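Long-range contacts in methyltransferase (Pyrococcus horikoshii, PDB 1IXK), which probably methylates carbon 5 of cytidine in tRNA, using S-adenosyl-L-methionine as methyl donor: residues T198-T202 / C247-P251; C221-M226 / E252-V257; E104-P110 / T304-I309. One frame throughout, in Å; residues are numbered along the deposited sequence.

Contact 1: T198-T202 / C247-P251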
loop_
_atom_site.group_PDB
_atom_site.type_symbol
_atom_site.label_atom_id
_atom_site.label_comp_id
_atom_site.label_asym_id
_atom_site.label_seq_id
_atom_site.Cartn_x
_atom_site.Cartn_y
_atom_site.Cartn_z
ATOM N N THR A 198 -3.659 7.825 -3.207
ATOM C CA THR A 198 -4.007 9.107 -3.805
ATOM C C THR A 198 -3.457 10.256 -2.961
ATOM O O THR A 198 -3.767 11.421 -3.208
ATOM C CB THR A 198 -5.534 9.272 -3.917
ATOM O OG1 THR A 198 -6.113 9.254 -2.606
ATOM C CG2 THR A 198 -6.131 8.146 -4.748
ATOM N N GLY A 199 -2.640 9.917 -1.967
ATOM C CA GLY A 199 -2.062 10.932 -1.105
ATOM C C GLY A 199 -0.973 11.746 -1.779
ATOM O O GLY A 199 -0.798 11.676 -2.995
ATOM N N SER A 200 -0.238 12.516 -0.978
ATOM C CA SER A 200 0.847 13.365 -1.467
ATOM C C SER A 200 1.862 12.585 -2.288
ATOM O O SER A 200 2.640 13.161 -3.045
ATOM C CB SER A 200 1.548 14.036 -0.285
ATOM O OG SER A 200 0.680 14.973 0.325
ATOM N N GLY A 201 1.839 11.267 -2.136
ATOM C CA GLY A 201 2.760 10.418 -2.865
ATOM C C GLY A 201 2.362 10.217 -4.310
ATOM O O GLY A 201 3.204 9.869 -5.142
ATOM N N THR A 202 1.079 10.409 -4.610
ATOM C CA THR A 202 0.570 10.242 -5.966
ATOM C C THR A 202 0.776 11.524 -6.776
ATOM O O THR A 202 1.279 11.471 -7.903
ATOM C CB THR A 202 -0.931 9.830 -5.940
ATOM O OG1 THR A 202 -1.710 10.785 -5.194
ATOM C CG2 THR A 202 -1.056 8.453 -5.293
ATOM N N CYS A 247 0.044 6.243 0.717
ATOM C CA CYS A 247 0.726 6.717 -0.477
ATOM C C CYS A 247 0.933 8.210 -0.302
ATOM O O CYS A 247 0.735 8.998 -1.223
ATOM C CB CYS A 247 -0.105 6.438 -1.723
ATOM S SG CYS A 247 0.179 4.771 -2.394
ATOM N N SER A 248 1.341 8.584 0.905
ATOM C CA SER A 248 1.578 9.979 1.244
ATOM C C SER A 248 3.022 10.194 1.671
ATOM O O SER A 248 3.653 9.296 2.223
ATOM C CB SER A 248 0.644 10.396 2.385
ATOM O OG SER A 248 0.975 11.680 2.889
ATOM N N LEU A 249 3.538 11.390 1.411
ATOM C CA LEU A 249 4.900 11.736 1.800
ATOM C C LEU A 249 4.897 12.460 3.146
ATOM O O LEU A 249 5.945 12.614 3.778
ATOM C CB LEU A 249 5.532 12.664 0.762
ATOM C CG LEU A 249 5.794 12.101 -0.629
ATOM C CD1 LEU A 249 6.215 13.235 -1.559
ATOM C CD2 LEU A 249 6.868 11.029 -0.541
ATOM N N GLU A 250 3.715 12.886 3.586
ATOM C CA GLU A 250 3.583 13.648 4.831
ATOM C C GLU A 250 3.838 12.869 6.115
ATOM O O GLU A 250 3.208 11.839 6.368
ATOM C CB GLU A 250 2.186 14.287 4.941
ATOM C CG GLU A 250 1.642 14.955 3.682
ATOM C CD GLU A 250 2.628 15.897 3.023
ATOM O OE1 GLU A 250 3.345 16.628 3.740
ATOM O OE2 GLU A 250 2.679 15.913 1.779
ATOM N N PRO A 251 4.759 13.362 6.953
ATOM C CA PRO A 251 5.051 12.672 8.213
ATOM C C PRO A 251 3.805 12.589 9.098
ATOM O O PRO A 251 3.646 11.638 9.857
ATOM C CB PRO A 251 6.142 13.538 8.838
ATOM C CG PRO A 251 6.864 14.089 7.644
ATOM C CD PRO A 251 5.718 14.455 6.715
#

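Contact 2: C221-M226 / E252-V257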
loop_
_atom_site.group_PDB
_atom_site.type_symbol
_atom_site.label_atom_id
_atom_site.label_comp_id
_atom_site.label_asym_id
_atom_site.label_seq_id
_atom_site.Cartn_x
_atom_site.Cartn_y
_atom_site.Cartn_z
ATOM N N CYS A 221 -6.963 13.319 6.974
ATOM C CA CYS A 221 -6.465 11.968 6.741
ATOM C C CYS A 221 -5.743 11.410 7.967
ATOM O O CYS A 221 -5.898 10.235 8.299
ATOM C CB CYS A 221 -5.540 11.948 5.524
ATOM S SG CYS A 221 -6.400 12.229 3.944
ATOM N N GLN A 222 -4.959 12.250 8.635
ATOM C CA GLN A 222 -4.238 11.819 9.826
ATOM C C GLN A 222 -5.211 11.358 10.903
ATOM O O GLN A 222 -4.990 10.338 11.558
ATOM C CB GLN A 222 -3.386 12.955 10.388
ATOM C CG GLN A 222 -2.782 12.626 11.749
ATOM C CD GLN A 222 -1.989 13.773 12.323
ATOM O OE1 GLN A 222 -2.513 14.870 12.513
ATOM N NE2 GLN A 222 -0.722 13.527 12.614
ATOM N N GLY A 223 -6.280 12.129 11.087
ATOM C CA GLY A 223 -7.276 11.787 12.082
ATOM C C GLY A 223 -7.974 10.500 11.706
ATOM O O GLY A 223 -8.159 9.612 12.540
ATOM N N LEU A 224 -8.370 10.393 10.444
ATOM C CA LEU A 224 -9.040 9.191 9.974
ATOM C C LEU A 224 -8.098 7.993 10.102
ATOM O O LEU A 224 -8.525 6.899 10.460
ATOM C CB LEU A 224 -9.471 9.360 8.521
ATOM C CG LEU A 224 -10.180 8.169 7.878
ATOM C CD1 LEU A 224 -11.390 7.762 8.711
ATOM C CD2 LEU A 224 -10.602 8.549 6.459
ATOM N N GLN A 225 -6.819 8.209 9.805
ATOM C CA GLN A 225 -5.823 7.141 9.901
ATOM C C GLN A 225 -5.697 6.670 11.347
ATOM O O GLN A 225 -5.637 5.471 11.622
ATOM C CB GLN A 225 -4.461 7.634 9.409
ATOM C CG GLN A 225 -4.353 7.796 7.901
ATOM C CD GLN A 225 -4.603 6.500 7.160
ATOM O OE1 GLN A 225 -5.738 6.033 7.067
ATOM N NE2 GLN A 225 -3.539 5.906 6.633
HETATM N N MSE A 226 -5.641 7.627 12.267
HETATM C CA MSE A 226 -5.542 7.316 13.686
HETATM C C MSE A 226 -6.767 6.504 14.113
HETATM O O MSE A 226 -6.643 5.497 14.805
HETATM C CB MSE A 226 -5.448 8.613 14.509
HETATM C CG MSE A 226 -4.108 9.365 14.383
HETATM SE SE MSE A 226 -4.101 10.991 15.194
HETATM C CE MSE A 226 -4.206 10.548 16.909
ATOM N N GLU A 252 2.921 13.583 8.996
ATOM C CA GLU A 252 1.707 13.597 9.811
ATOM C C GLU A 252 0.799 12.393 9.571
ATOM O O GLU A 252 0.082 11.964 10.475
ATOM C CB GLU A 252 0.903 14.892 9.586
ATOM C CG GLU A 252 1.539 16.155 10.180
ATOM C CD GLU A 252 2.533 16.823 9.251
ATOM O OE1 GLU A 252 2.930 16.199 8.236
ATOM O OE2 GLU A 252 2.923 17.980 9.544
ATOM N N GLU A 253 0.820 11.857 8.354
ATOM C CA GLU A 253 -0.011 10.706 8.017
ATOM C C GLU A 253 0.773 9.406 8.135
ATOM O O GLU A 253 0.201 8.316 8.024
ATOM C CB GLU A 253 -0.531 10.820 6.577
ATOM C CG GLU A 253 -1.346 12.060 6.273
ATOM C CD GLU A 253 -1.672 12.171 4.793
ATOM O OE1 GLU A 253 -2.485 11.366 4.293
ATOM O OE2 GLU A 253 -1.097 13.055 4.129
ATOM N N ASN A 254 2.080 9.521 8.357
ATOM C CA ASN A 254 2.946 8.350 8.445
ATOM C C ASN A 254 3.635 8.167 9.801
ATOM O O ASN A 254 3.063 7.582 10.731
ATOM C CB ASN A 254 4.013 8.412 7.341
ATOM C CG ASN A 254 3.413 8.397 5.940
ATOM O OD1 ASN A 254 2.341 7.836 5.720
ATOM N ND2 ASN A 254 4.118 8.992 4.985
ATOM N N GLU A 255 4.866 8.659 9.901
ATOM C CA GLU A 255 5.650 8.554 11.131
ATOM C C GLU A 255 4.930 9.054 12.382
ATOM O O GLU A 255 5.030 8.443 13.449
ATOM C CB GLU A 255 6.973 9.310 10.977
ATOM C CG GLU A 255 7.976 8.634 10.038
ATOM C CD GLU A 255 7.807 9.010 8.573
ATOM O OE1 GLU A 255 6.848 9.731 8.231
ATOM O OE2 GLU A 255 8.648 8.573 7.759
ATOM N N PHE A 256 4.222 10.172 12.262
ATOM C CA PHE A 256 3.492 10.742 13.401
ATOM C C PHE A 256 2.404 9.795 13.907
ATOM O O PHE A 256 2.174 9.677 15.114
ATOM C CB PHE A 256 2.838 12.069 13.011
ATOM C CG PHE A 256 3.787 13.234 12.951
ATOM C CD1 PHE A 256 5.164 13.041 12.913
ATOM C CD2 PHE A 256 3.294 14.535 12.896
ATOM C CE1 PHE A 256 6.039 14.127 12.821
ATOM C CE2 PHE A 256 4.158 15.625 12.802
ATOM C CZ PHE A 256 5.535 15.417 12.763
ATOM N N VAL A 257 1.719 9.136 12.980
ATOM C CA VAL A 257 0.660 8.209 13.352
ATOM C C VAL A 257 1.267 6.981 14.012
ATOM O O VAL A 257 0.741 6.477 15.008
ATOM C CB VAL A 257 -0.156 7.770 12.120
ATOM C CG1 VAL A 257 -1.196 6.730 12.522
ATOM C CG2 VAL A 257 -0.830 8.978 11.491
#

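Contact 3: E104-P110 / T304-I309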
loop_
_atom_site.group_PDB
_atom_site.type_symbol
_atom_site.label_atom_id
_atom_site.label_comp_id
_atom_site.label_asym_id
_atom_site.label_seq_id
_atom_site.Cartn_x
_atom_site.Cartn_y
_atom_site.Cartn_z
ATOM N N GLU A 104 -0.302 -1.359 -9.184
ATOM C CA GLU A 104 0.977 -0.691 -8.998
ATOM C C GLU A 104 1.923 -1.540 -8.161
ATOM O O GLU A 104 1.491 -2.289 -7.286
ATOM C CB GLU A 104 0.760 0.658 -8.316
ATOM C CG GLU A 104 -0.074 1.630 -9.126
ATOM C CD GLU A 104 -0.366 2.902 -8.362
ATOM O OE1 GLU A 104 0.588 3.496 -7.821
ATOM O OE2 GLU A 104 -1.547 3.308 -8.303
ATOM N N ALA A 105 3.216 -1.411 -8.429
ATOM C CA ALA A 105 4.220 -2.169 -7.697
ATOM C C ALA A 105 4.108 -1.916 -6.197
ATOM O O ALA A 105 4.116 -2.851 -5.401
ATOM C CB ALA A 105 5.616 -1.796 -8.182
ATOM N N SER A 106 3.996 -0.651 -5.808
ATOM C CA SER A 106 3.901 -0.319 -4.393
ATOM C C SER A 106 2.722 -0.994 -3.697
ATOM O O SER A 106 2.836 -1.400 -2.539
ATOM C CB SER A 106 3.816 1.205 -4.203
ATOM O OG SER A 106 2.628 1.733 -4.769
ATOM N N SER A 107 1.597 -1.128 -4.397
ATOM C CA SER A 107 0.417 -1.747 -3.804
ATOM C C SER A 107 0.614 -3.239 -3.504
ATOM O O SER A 107 -0.186 -3.840 -2.798
ATOM C CB SER A 107 -0.808 -1.546 -4.713
ATOM O OG SER A 107 -0.669 -2.253 -5.935
HETATM N N MSE A 108 1.685 -3.827 -4.033
HETATM C CA MSE A 108 1.976 -5.238 -3.801
HETATM C C MSE A 108 2.701 -5.455 -2.472
HETATM O O MSE A 108 2.641 -6.537 -1.888
HETATM C CB MSE A 108 2.846 -5.795 -4.937
HETATM C CG MSE A 108 2.184 -5.808 -6.312
HETATM SE SE MSE A 108 3.255 -6.550 -7.600
HETATM C CE MSE A 108 2.540 -5.823 -9.073
ATOM N N TYR A 109 3.367 -4.416 -1.985
ATOM C CA TYR A 109 4.133 -4.519 -0.745
ATOM C C TYR A 109 3.327 -4.855 0.520
ATOM O O TYR A 109 3.666 -5.797 1.233
ATOM C CB TYR A 109 4.925 -3.218 -0.520
ATOM C CG TYR A 109 6.149 -3.350 0.375
ATOM C CD1 TYR A 109 6.331 -4.462 1.195
ATOM C CD2 TYR A 109 7.110 -2.339 0.421
ATOM C CE1 TYR A 109 7.438 -4.566 2.038
ATOM C CE2 TYR A 109 8.220 -2.433 1.263
ATOM C CZ TYR A 109 8.373 -3.548 2.067
ATOM O OH TYR A 109 9.455 -3.647 2.911
ATOM N N PRO A 110 2.248 -4.101 0.811
ATOM C CA PRO A 110 1.444 -4.363 2.012
ATOM C C PRO A 110 0.982 -5.803 2.233
ATOM O O PRO A 110 1.218 -6.372 3.304
ATOM C CB PRO A 110 0.276 -3.380 1.868
ATOM C CG PRO A 110 0.921 -2.216 1.190
ATOM C CD PRO A 110 1.749 -2.905 0.107
ATOM N N THR A 304 7.935 4.349 -8.021
ATOM C CA THR A 304 6.601 4.124 -7.474
ATOM C C THR A 304 6.133 5.483 -6.982
ATOM O O THR A 304 6.858 6.465 -7.097
ATOM C CB THR A 304 6.633 3.177 -6.249
ATOM O OG1 THR A 304 7.379 3.796 -5.193
ATOM C CG2 THR A 304 7.284 1.848 -6.603
ATOM N N SER A 305 4.924 5.544 -6.440
ATOM C CA SER A 305 4.420 6.800 -5.898
ATOM C C SER A 305 5.097 6.911 -4.535
ATOM O O SER A 305 5.764 5.973 -4.105
ATOM C CB SER A 305 2.904 6.731 -5.694
ATOM O OG SER A 305 2.228 6.371 -6.887
ATOM N N GLY A 306 4.945 8.048 -3.863
ATOM C CA GLY A 306 5.519 8.183 -2.534
ATOM C C GLY A 306 4.784 7.133 -1.721
ATOM O O GLY A 306 3.563 7.052 -1.799
ATOM N N PHE A 307 5.506 6.345 -0.932
ATOM C CA PHE A 307 4.888 5.256 -0.179
ATOM C C PHE A 307 5.484 5.119 1.230
ATOM O O PHE A 307 6.651 5.423 1.445
ATOM C CB PHE A 307 5.118 3.969 -0.984
ATOM C CG PHE A 307 4.506 2.739 -0.396
ATOM C CD1 PHE A 307 3.156 2.457 -0.576
ATOM C CD2 PHE A 307 5.295 1.828 0.304
ATOM C CE1 PHE A 307 2.601 1.276 -0.081
ATOM C CE2 PHE A 307 4.752 0.651 0.801
ATOM C CZ PHE A 307 3.400 0.374 0.610
ATOM N N PHE A 308 4.670 4.664 2.177
ATOM C CA PHE A 308 5.107 4.470 3.563
ATOM C C PHE A 308 4.476 3.186 4.063
ATOM O O PHE A 308 3.298 2.929 3.811
ATOM C CB PHE A 308 4.626 5.625 4.452
ATOM C CG PHE A 308 4.899 5.421 5.918
ATOM C CD1 PHE A 308 6.159 5.685 6.450
ATOM C CD2 PHE A 308 3.888 4.975 6.774
ATOM C CE1 PHE A 308 6.412 5.512 7.815
ATOM C CE2 PHE A 308 4.133 4.797 8.143
ATOM C CZ PHE A 308 5.400 5.068 8.660
ATOM N N ILE A 309 5.248 2.379 4.778
ATOM C CA ILE A 309 4.711 1.137 5.299
ATOM C C ILE A 309 5.354 0.775 6.629
ATOM O O ILE A 309 6.558 0.944 6.805
ATOM C CB ILE A 309 4.931 -0.037 4.308
ATOM C CG1 ILE A 309 4.328 -1.321 4.890
ATOM C CG2 ILE A 309 6.421 -0.216 4.030
ATOM C CD1 ILE A 309 4.325 -2.505 3.920
#

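Contact 1: T198-T202 / C247-P251
Two loops at the predicted active site meet here by backbone packing and a few polar links: segment 198-202 comes after strand 188-194, and segment 247-251 comes after strand 240-246, its parallel neighbour in the class I methyltransferase sheet. The chains come closest where Gly201 lies against Ser248, with CA atoms 4.3 Å apart. Glycine suits both Gly199 and Gly201, because a CB on either would run into Cys247 O. That carbonyl instead receives a weak hydrogen bond from Gly201 N (2.7 Å). The turn at 199-202 is closed by Thr202 N, 2.8 Å from Gly199 O. In 247-251, Ser248 OG accepts from Glu250 N (3.1 Å) in an ST turn, and also binds Glu253. Ser200 OG donates to Glu250 OE2 (2.6 Å), while Arg23 forms a salt bridge with the same carboxylate and Tyr24 a hydrogen bond, bringing in helix 18-28. Cys247, the predicted nucleophile, is bonded to Cys197 through a disulfide, so its sulfur could not attack a substrate in this state; reduction would be needed first.

Contact 2: C221-M226 / E252-V257
Gln222 reaches across from helix 215-235 in an extended conformation, chi1 and chi2 both t, which carries NE2 to within 2.8 Å of Glu252 O for a weak hydrogen bond. The same NE2 lies at the ring edge of Phe256, 3.9 Å from Phe256 CB, and the aliphatic part of the side chain passes Val257, with Gln222 CG 4.1 Å from Val257 CG2. Both segments belong to the Rossmann-like methyltransferase domain, where helix 215-235 leads into strand 240-246 and the chain then enters helix 255-264; the contact thus packs the helix preceding this strand against the start of the one following it. Gln225 points its CB toward 252-257, 4.4 Å from Val257 CG2; its m, m side chain then folds, and NE2 makes a weak hydrogen bond with Tyr244. The m chi1 of selenomethionine Met226 places CG 4.3 Å from Val257 CG1. Glu253 (m, t) extends along the first helix until OE1 sits 3.3 Å from Cys221 CB, and its carboxylate forms a salt bridge with Arg213. Glu252, bent at chi2 (p), turns its carboxylate away from 221-226 to Arg23.

Contact 3: E104-P110 / T304-I309
In the class I methyltransferase fold, helices pack on the faces of a central beta-sheet, and here the start of helix 105-114 lies over strand 307-314, which pairs antiparallel with strand 240-246. The short helix and strand segments run almost parallel, 7° apart, with their axes 9.6 Å from each other at closest approach. Phe307 is the main bump on the strand: its t rotamer lifts the ring into a hollow walled by Ser106, Tyr109 and Pro110. Ser106 CB lies 3.9 Å from Phe307 CD1, Tyr109 CD2 3.8 Å from Phe307 CE2, and Pro110 CG meets the ring edge 3.6 Å from Phe307 CZ. Two residues on, Ile309 raises its extended side chain between Tyr109 and the backbone of Pro110, with CD1 3.9 Å from Pro110 CA. The intervening Phe308 points to the other face of the sheet, against Asn254. At the start of the helix Ser106 CB also rests 4.0 Å from Thr304 CB, and Glu104 OE1 takes a weak, 3.4 Å hydrogen bond from Ser305 OG. Pro110 also packs on Lys132, a predicted S-adenosyl-L-methionine-binding residue, while Tyr109 stacks with Trp75. The tip of Ile309 makes a CH-pi contact with Tyr109, CD1 standing 4.1 Å from the ring centroid and 18° off its normal.

Following the chain from its N terminus, helix 105-114 supplies the first half of contact 3, whose partner arrives 194 residues later near the C-terminal end, closing the widest loop. Contacts 1 and 2 are both nested within it. They cross each other: 198-202 comes first, then 221-226, then 247-251 and 252-257 in immediate succession, so the partners of the two loops alternate. Contact 1 joins the loops that follow two neighbouring strands, contact 2 joins two helices beside the sheet, and contact 3 fastens helix 105-114 to strand 307-314 of the sheet. All three touch: Ser248 bonds Glu253 and Asn254, Gly201 O accepts from Gly306 N, and Asn254 packs on Phe308.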